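Long-range contact in fructosyl amine:oxygen oxidoreductase (Neosartorya fumigata, PDB 4WCT), which oxidatively deglycates fructosyl amines (Amadori products), using a bound flavin-adenine dinucleotide and molecular oxygen as electron acceptor: residues I70-G82 with F91-K103. Residues are numbered along the deposited sequence; the frame is centred on the assembly and turned at random. Where two conformers were deposited one is given.
With FAD (flavin-adenine dinucleotide), chain C.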
loop_
_atom_site.group_PDB
_atom_site.type_symbol
_atom_site.label_atom_id
_atom_site.label_comp_id
_atom_site.label_asym_id
_atom_site.label_seq_id
_atom_site.Cartn_x
_atom_site.Cartn_y
_atom_site.Cartn_z
ATOM N N ILE A 70 7.732 -1.017 8.690
ATOM C CA ILE A 70 9.181 -0.805 8.656
ATOM C C ILE A 70 9.788 -0.950 7.261
ATOM O O ILE A 70 10.838 -0.389 6.964
ATOM C CB ILE A 70 9.935 -1.743 9.632
ATOM C CG1 ILE A 70 9.514 -3.198 9.453
ATOM C CG2 ILE A 70 9.782 -1.265 11.072
ATOM C CD1 ILE A 70 10.434 -4.191 10.120
ATOM N N ASN A 71 9.074 -1.580 6.343
ATOM C CA ASN A 71 9.524 -1.602 4.976
ATOM C C ASN A 71 8.386 -1.882 4.021
ATOM O O ASN A 71 7.375 -2.488 4.420
ATOM C CB ASN A 71 10.667 -2.588 4.776
ATOM C CG ASN A 71 10.496 -3.857 5.569
ATOM O OD1 ASN A 71 9.502 -4.550 5.431
ATOM N ND2 ASN A 71 11.466 -4.142 6.443
ATOM N N LYS A 72 8.571 -1.447 2.784
ATOM C CA LYS A 72 7.717 -1.788 1.642
ATOM C C LYS A 72 8.626 -1.873 0.412
ATOM O O LYS A 72 9.750 -1.343 0.387
ATOM C CB LYS A 72 6.646 -0.691 1.380
ATOM C CG LYS A 72 5.729 -0.430 2.555
ATOM C CD LYS A 72 4.678 -1.520 2.723
ATOM C CE LYS A 72 3.532 -1.020 3.580
ATOM N NZ LYS A 72 2.682 -2.124 4.081
ATOM N N ILE A 73 8.117 -2.531 -0.614
ATOM C CA ILE A 73 8.833 -2.698 -1.881
ATOM C C ILE A 73 8.625 -1.473 -2.753
ATOM O O ILE A 73 7.511 -0.975 -2.860
ATOM C CB ILE A 73 8.316 -3.937 -2.629
ATOM C CG1 ILE A 73 8.450 -5.189 -1.747
ATOM C CG2 ILE A 73 9.055 -4.056 -3.955
ATOM C CD1 ILE A 73 7.783 -6.431 -2.303
ATOM N N MET A 74 9.703 -0.992 -3.372
ATOM C CA MET A 74 9.664 0.009 -4.436
ATOM C C MET A 74 10.221 -0.650 -5.711
ATOM O O MET A 74 11.308 -1.225 -5.706
ATOM C CB MET A 74 10.529 1.230 -4.064
ATOM C CG MET A 74 10.921 2.173 -5.243
ATOM S SD MET A 74 9.520 2.997 -5.956
ATOM C CE MET A 74 9.987 3.225 -7.671
ATOM N N GLU A 75 9.500 -0.503 -6.814
ATOM C CA GLU A 75 9.987 -0.977 -8.104
ATOM C C GLU A 75 9.445 -0.085 -9.199
ATOM O O GLU A 75 8.249 0.230 -9.235
ATOM C CB GLU A 75 9.548 -2.403 -8.372
ATOM C CG GLU A 75 10.249 -2.936 -9.631
ATOM C CD GLU A 75 9.650 -4.196 -10.186
ATOM O OE1 GLU A 75 8.514 -4.546 -9.790
ATOM O OE2 GLU A 75 10.338 -4.831 -11.024
ATOM N N HIS A 76 10.315 0.244 -10.137
ATOM C CA HIS A 76 9.938 0.929 -11.347
ATOM C C HIS A 76 10.452 0.126 -12.561
ATOM O O HIS A 76 11.639 -0.198 -12.645
ATOM C CB HIS A 76 10.566 2.323 -11.382
ATOM C CG HIS A 76 10.385 3.006 -12.698
ATOM N ND1 HIS A 76 9.139 3.197 -13.256
ATOM C CD2 HIS A 76 11.282 3.377 -13.638
ATOM C CE1 HIS A 76 9.276 3.706 -14.469
ATOM N NE2 HIS A 76 10.566 3.863 -14.709
ATOM N N SER A 77 9.573 -0.098 -13.532
ATOM C CA SER A 77 9.942 -0.751 -14.795
ATOM C C SER A 77 9.469 0.089 -15.980
ATOM O O SER A 77 8.324 0.529 -16.034
ATOM C CB SER A 77 9.295 -2.128 -14.882
ATOM O OG SER A 77 9.673 -2.892 -13.762
ATOM N N GLU A 78 10.389 0.371 -16.892
ATOM C CA GLU A 78 10.003 0.925 -18.174
ATOM C C GLU A 78 9.522 -0.234 -19.070
ATOM O O GLU A 78 10.061 -1.343 -19.031
ATOM C CB GLU A 78 11.203 1.620 -18.830
ATOM C CG GLU A 78 11.705 2.868 -18.130
ATOM C CD GLU A 78 10.693 4.014 -18.107
ATOM O OE1 GLU A 78 9.690 4.020 -18.857
ATOM O OE2 GLU A 78 10.884 4.925 -17.289
ATOM N N LEU A 79 8.529 0.046 -19.894
ATOM C CA LEU A 79 7.864 -0.976 -20.671
ATOM C C LEU A 79 8.250 -0.775 -22.133
ATOM O O LEU A 79 8.471 0.360 -22.560
ATOM C CB LEU A 79 6.360 -0.820 -20.509
ATOM C CG LEU A 79 5.907 -1.075 -19.070
ATOM C CD1 LEU A 79 4.424 -0.805 -18.961
ATOM C CD2 LEU A 79 6.257 -2.462 -18.564
ATOM N N LYS A 80 8.395 -1.874 -22.869
ATOM C CA LYS A 80 8.686 -1.791 -24.301
ATOM C C LYS A 80 7.442 -1.291 -25.065
ATOM O O LYS A 80 6.324 -1.725 -24.793
ATOM C CB LYS A 80 9.096 -3.187 -24.826
ATOM C CG LYS A 80 10.342 -3.784 -24.186
ATOM C CD LYS A 80 10.481 -5.256 -24.556
ATOM C CE LYS A 80 11.886 -5.778 -24.294
ATOM N NZ LYS A 80 11.860 -7.127 -23.659
ATOM N N ASP A 81 7.650 -0.570 -26.159
ATOM C CA ASP A 81 6.537 -0.302 -27.091
ATOM C C ASP A 81 5.830 -1.590 -27.509
ATOM O O ASP A 81 6.477 -2.542 -27.950
ATOM C CB ASP A 81 7.050 0.416 -28.343
ATOM C CG ASP A 81 7.613 1.787 -28.038
ATOM O OD1 ASP A 81 8.506 2.234 -28.789
ATOM O OD2 ASP A 81 7.174 2.412 -27.047
ATOM N N GLY A 82 4.507 -1.617 -27.369
ATOM C CA GLY A 82 3.703 -2.750 -27.849
ATOM C C GLY A 82 3.423 -3.752 -26.750
ATOM O O GLY A 82 2.518 -4.600 -26.862
ATOM N N PHE A 91 0.796 3.206 -14.795
ATOM C CA PHE A 91 1.507 2.764 -13.608
ATOM C C PHE A 91 2.994 3.133 -13.680
ATOM O O PHE A 91 3.567 3.624 -12.697
ATOM C CB PHE A 91 1.311 1.278 -13.352
ATOM C CG PHE A 91 1.816 0.840 -12.017
ATOM C CD1 PHE A 91 1.149 1.217 -10.849
ATOM C CD2 PHE A 91 2.989 0.122 -11.918
ATOM C CE1 PHE A 91 1.650 0.879 -9.608
ATOM C CE2 PHE A 91 3.448 -0.308 -10.678
ATOM C CZ PHE A 91 2.804 0.111 -9.526
ATOM N N SER A 92 3.594 2.942 -14.850
ATOM C CA SER A 92 5.004 3.258 -15.050
ATOM C C SER A 92 5.247 4.753 -14.955
ATOM O O SER A 92 6.307 5.181 -14.494
ATOM C CB SER A 92 5.483 2.773 -16.412
ATOM O OG SER A 92 5.644 1.373 -16.417
ATOM N N THR A 93 4.250 5.547 -15.343
ATOM C CA THR A 93 4.325 7.006 -15.133
ATOM C C THR A 93 4.376 7.368 -13.645
ATOM O O THR A 93 5.255 8.140 -13.203
ATOM C CB THR A 93 3.144 7.712 -15.795
ATOM O OG1 THR A 93 3.147 7.437 -17.200
ATOM C CG2 THR A 93 3.191 9.205 -15.527
ATOM N N PHE A 94 3.521 6.721 -12.857
ATOM C CA PHE A 94 3.558 6.899 -11.394
ATOM C C PHE A 94 4.907 6.471 -10.818
ATOM O O PHE A 94 5.531 7.225 -10.069
ATOM C CB PHE A 94 2.439 6.128 -10.711
ATOM C CG PHE A 94 1.088 6.774 -10.848
ATOM C CD1 PHE A 94 0.798 7.948 -10.169
ATOM C CD2 PHE A 94 0.073 6.144 -11.521
ATOM C CE1 PHE A 94 -0.467 8.497 -10.200
ATOM C CE2 PHE A 94 -1.170 6.737 -11.645
ATOM C CZ PHE A 94 -1.471 7.878 -10.922
ATOM N N THR A 95 5.360 5.269 -11.147
ATOM C CA THR A 95 6.622 4.757 -10.539
ATOM C C THR A 95 7.887 5.446 -11.040
ATOM O O THR A 95 8.863 5.548 -10.319
ATOM C CB THR A 95 6.784 3.234 -10.640
ATOM O OG1 THR A 95 6.747 2.777 -11.998
ATOM C CG2 THR A 95 5.658 2.544 -9.855
ATOM N N ARG A 96 7.854 5.943 -12.263
ATOM C CA ARG A 96 8.972 6.717 -12.775
ATOM C C ARG A 96 9.189 7.937 -11.918
ATOM O O ARG A 96 10.332 8.254 -11.519
ATOM C CB ARG A 96 8.702 7.140 -14.226
ATOM C CG ARG A 96 9.918 7.708 -14.929
ATOM C CD ARG A 96 9.598 8.185 -16.334
ATOM N NE ARG A 96 9.071 7.097 -17.151
ATOM C CZ ARG A 96 7.812 7.021 -17.580
ATOM N NH1 ARG A 96 6.995 8.059 -17.492
ATOM N NH2 ARG A 96 7.435 5.968 -18.275
ATOM N N ALA A 97 8.111 8.675 -11.697
ATOM C CA ALA A 97 8.164 9.865 -10.854
ATOM C C ALA A 97 8.585 9.505 -9.431
ATOM O O ALA A 97 9.367 10.221 -8.781
ATOM C CB ALA A 97 6.807 10.558 -10.826
ATOM N N ALA A 98 8.047 8.407 -8.921
ATOM C CA ALA A 98 8.336 8.027 -7.554
ATOM C C ALA A 98 9.814 7.707 -7.417
ATOM O O ALA A 98 10.437 8.096 -6.434
ATOM C CB ALA A 98 7.483 6.832 -7.129
ATOM N N LEU A 99 10.364 6.945 -8.359
ATOM C CA LEU A 99 11.758 6.541 -8.271
ATOM C C LEU A 99 12.644 7.786 -8.229
ATOM O O LEU A 99 13.611 7.875 -7.458
ATOM C CB LEU A 99 12.147 5.650 -9.462
ATOM C CG LEU A 99 13.616 5.197 -9.503
ATOM C CD1 LEU A 99 13.954 4.362 -8.274
ATOM C CD2 LEU A 99 13.902 4.412 -10.760
ATOM N N LYS A 100 12.395 8.692 -9.155
ATOM C CA LYS A 100 13.186 9.921 -9.239
ATOM C C LYS A 100 13.174 10.665 -7.919
ATOM O O LYS A 100 14.204 11.133 -7.421
ATOM C CB LYS A 100 12.635 10.778 -10.374
ATOM C CG LYS A 100 13.304 12.139 -10.490
ATOM C CD LYS A 100 12.839 12.871 -11.754
ATOM C CE LYS A 100 13.598 14.189 -11.926
ATOM N NZ LYS A 100 12.886 15.177 -12.782
ATOM N N ALA A 101 12.013 10.741 -7.296
ATOM C CA ALA A 101 11.869 11.445 -6.036
ATOM C C ALA A 101 12.466 10.715 -4.826
ATOM O O ALA A 101 13.054 11.354 -3.971
ATOM C CB ALA A 101 10.397 11.782 -5.800
ATOM N N TRP A 102 12.408 9.384 -4.791
ATOM C CA TRP A 102 13.043 8.620 -3.746
ATOM C C TRP A 102 14.536 8.859 -3.762
ATOM O O TRP A 102 15.203 8.642 -2.750
ATOM C CB TRP A 102 12.774 7.107 -3.906
ATOM C CG TRP A 102 11.441 6.662 -3.369
ATOM C CD1 TRP A 102 10.446 6.094 -4.095
ATOM C CD2 TRP A 102 10.998 6.662 -2.010
ATOM N NE1 TRP A 102 9.403 5.752 -3.279
ATOM C CE2 TRP A 102 9.678 6.171 -2.012
ATOM C CE3 TRP A 102 11.521 7.171 -0.810
ATOM C CZ2 TRP A 102 8.908 6.073 -0.834
ATOM C CZ3 TRP A 102 10.776 7.035 0.352
ATOM C CH2 TRP A 102 9.477 6.492 0.314
ATOM N N LYS A 103 15.083 9.186 -4.938
ATOM C CA LYS A 103 16.512 9.344 -5.061
ATOM C C LYS A 103 16.929 10.789 -4.823
ATOM O O LYS A 103 18.143 11.087 -4.822
ATOM C CB LYS A 103 16.972 8.887 -6.449
ATOM C CG LYS A 103 16.887 7.374 -6.601
ATOM C CD LYS A 103 17.580 6.883 -7.864
ATOM C CE LYS A 103 16.912 7.343 -9.149
ATOM N NZ LYS A 103 17.385 6.603 -10.373
HETATM P PA FAD C . -3.117 4.320 4.579
HETATM O O1A FAD C . -1.623 4.451 4.508
HETATM O O2A FAD C . -3.749 3.099 5.168
HETATM O O5B FAD C . -3.629 5.594 5.344
HETATM C C5B FAD C . -5.034 5.766 5.584
HETATM C C4B FAD C . -5.191 6.729 6.756
HETATM O O4B FAD C . -6.602 7.100 6.882
HETATM C C3B FAD C . -4.757 6.156 8.101
HETATM O O3B FAD C . -3.775 6.980 8.752
HETATM C C2B FAD C . -6.057 6.099 8.908
HETATM O O2B FAD C . -5.910 6.222 10.320
HETATM C C1B FAD C . -6.883 7.210 8.256
HETATM N N9A FAD C . -8.334 7.018 8.470
HETATM C C8A FAD C . -9.019 5.861 8.497
HETATM N N7A FAD C . -10.321 6.087 8.785
HETATM C C5A FAD C . -10.460 7.436 8.853
HETATM C C6A FAD C . -11.554 8.340 9.186
HETATM N N6A FAD C . -12.787 7.863 9.431
HETATM N N1A FAD C . -11.262 9.655 9.260
HETATM C C2A FAD C . -10.051 10.166 9.001
HETATM N N3A FAD C . -8.993 9.384 8.730
HETATM C C4A FAD C . -9.161 8.041 8.656
HETATM N N1 FAD C . 2.549 -0.983 -1.433
HETATM C C2 FAD C . 3.747 -0.853 -2.103
HETATM O O2 FAD C . 3.879 0.119 -2.844
HETATM N N3 FAD C . 4.770 -1.680 -1.873
HETATM C C4 FAD C . 4.645 -2.770 -1.087
HETATM O O4 FAD C . 5.578 -3.587 -0.854
HETATM C C4X FAD C . 3.400 -2.985 -0.370
HETATM N N5 FAD C . 3.240 -4.058 0.449
HETATM C C5X FAD C . 2.157 -4.082 1.285
HETATM C C6 FAD C . 2.059 -5.026 2.302
HETATM C C7 FAD C . 0.911 -5.103 3.068
HETATM C C7M FAD C . 0.862 -6.072 4.194
HETATM C C8 FAD C . -0.172 -4.136 2.842
HETATM C C8M FAD C . -1.410 -4.135 3.661
HETATM C C9 FAD C . -0.043 -3.135 1.912
HETATM C C9A FAD C . 1.060 -3.103 1.084
HETATM N N10 FAD C . 1.153 -2.144 0.071
HETATM C C10 FAD C . 2.367 -2.011 -0.604
HETATM C "C1'" FAD C . 0.112 -1.183 -0.265
HETATM C "C2'" FAD C . 0.300 0.162 0.420
HETATM O "O2'" FAD C . 0.562 -0.103 1.791
HETATM C "C3'" FAD C . -0.989 0.978 0.255
HETATM O "O3'" FAD C . -1.420 0.941 -1.114
HETATM C "C4'" FAD C . -0.807 2.427 0.715
HETATM O "O4'" FAD C . -0.100 2.449 1.954
HETATM C "C5'" FAD C . -2.191 3.031 0.915
HETATM O "O5'" FAD C . -2.039 4.397 1.297
HETATM P P FAD C . -3.324 5.223 1.800
HETATM O O1P FAD C . -2.852 6.609 2.178
HETATM O O2P FAD C . -4.403 5.027 0.763
HETATM O O3P FAD C . -3.762 4.437 3.129
HETATM O O HOH W 1 6.706 0.231 -12.764
#
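His76, just after strand 72-75, packs its ring on Ser92, Thr95, Arg96 and Leu99 of the helix, and the ring is held at both nitrogens. Starting at the root, CB meets Thr95 O and, at 4.0 Å, Leu99 CD2. With CG anti to the backbone N (chi1 171°), the ring lies against the helix, CG near Thr95 OG1 and Thr95 O, CD2 against Leu99 CD2, and Arg96 CA over one face in a CH-pi contact. ND1 meets Thr95 OG1 at 2.7 Å in an almost straight hydrogen bond (174°) that could run either way; a water bridges the same hydroxyl to Ser77 N. CE1 comes within 3.3 Å of Ser92 O, near the ring plane. On the far side NE2 donates to Glu78 OE2 at 2.8 Å, a His-carboxylate hydrogen bond in the plane of the ring but well above that of the carboxylate. The two bonds together fix the ring's rotation.

Glu78 OE2 also accepts from Arg96 NE at 2.8 Å while OE1 takes Arg96 NH2 at 3.0 Å, a side-on, two-pronged salt bridge with the flat groups 17° from coplanar and both oxygens using syn lone pairs.

Toward the flavin the contact turns apolar: Met74 CE packs on Leu99 CB, and SD makes an oblique Met-aromatic contact with Trp102, whose NE1 bonds to Met391 O. Strand 72-75, at the edge of a small antiparallel sheet, pairs with 176-179 and lines the FAD pocket with Lys72 and Ile73, the latter binding flavin N3 and O4 through its backbone, while helix 393-404 packs against Ala98 and Trp102.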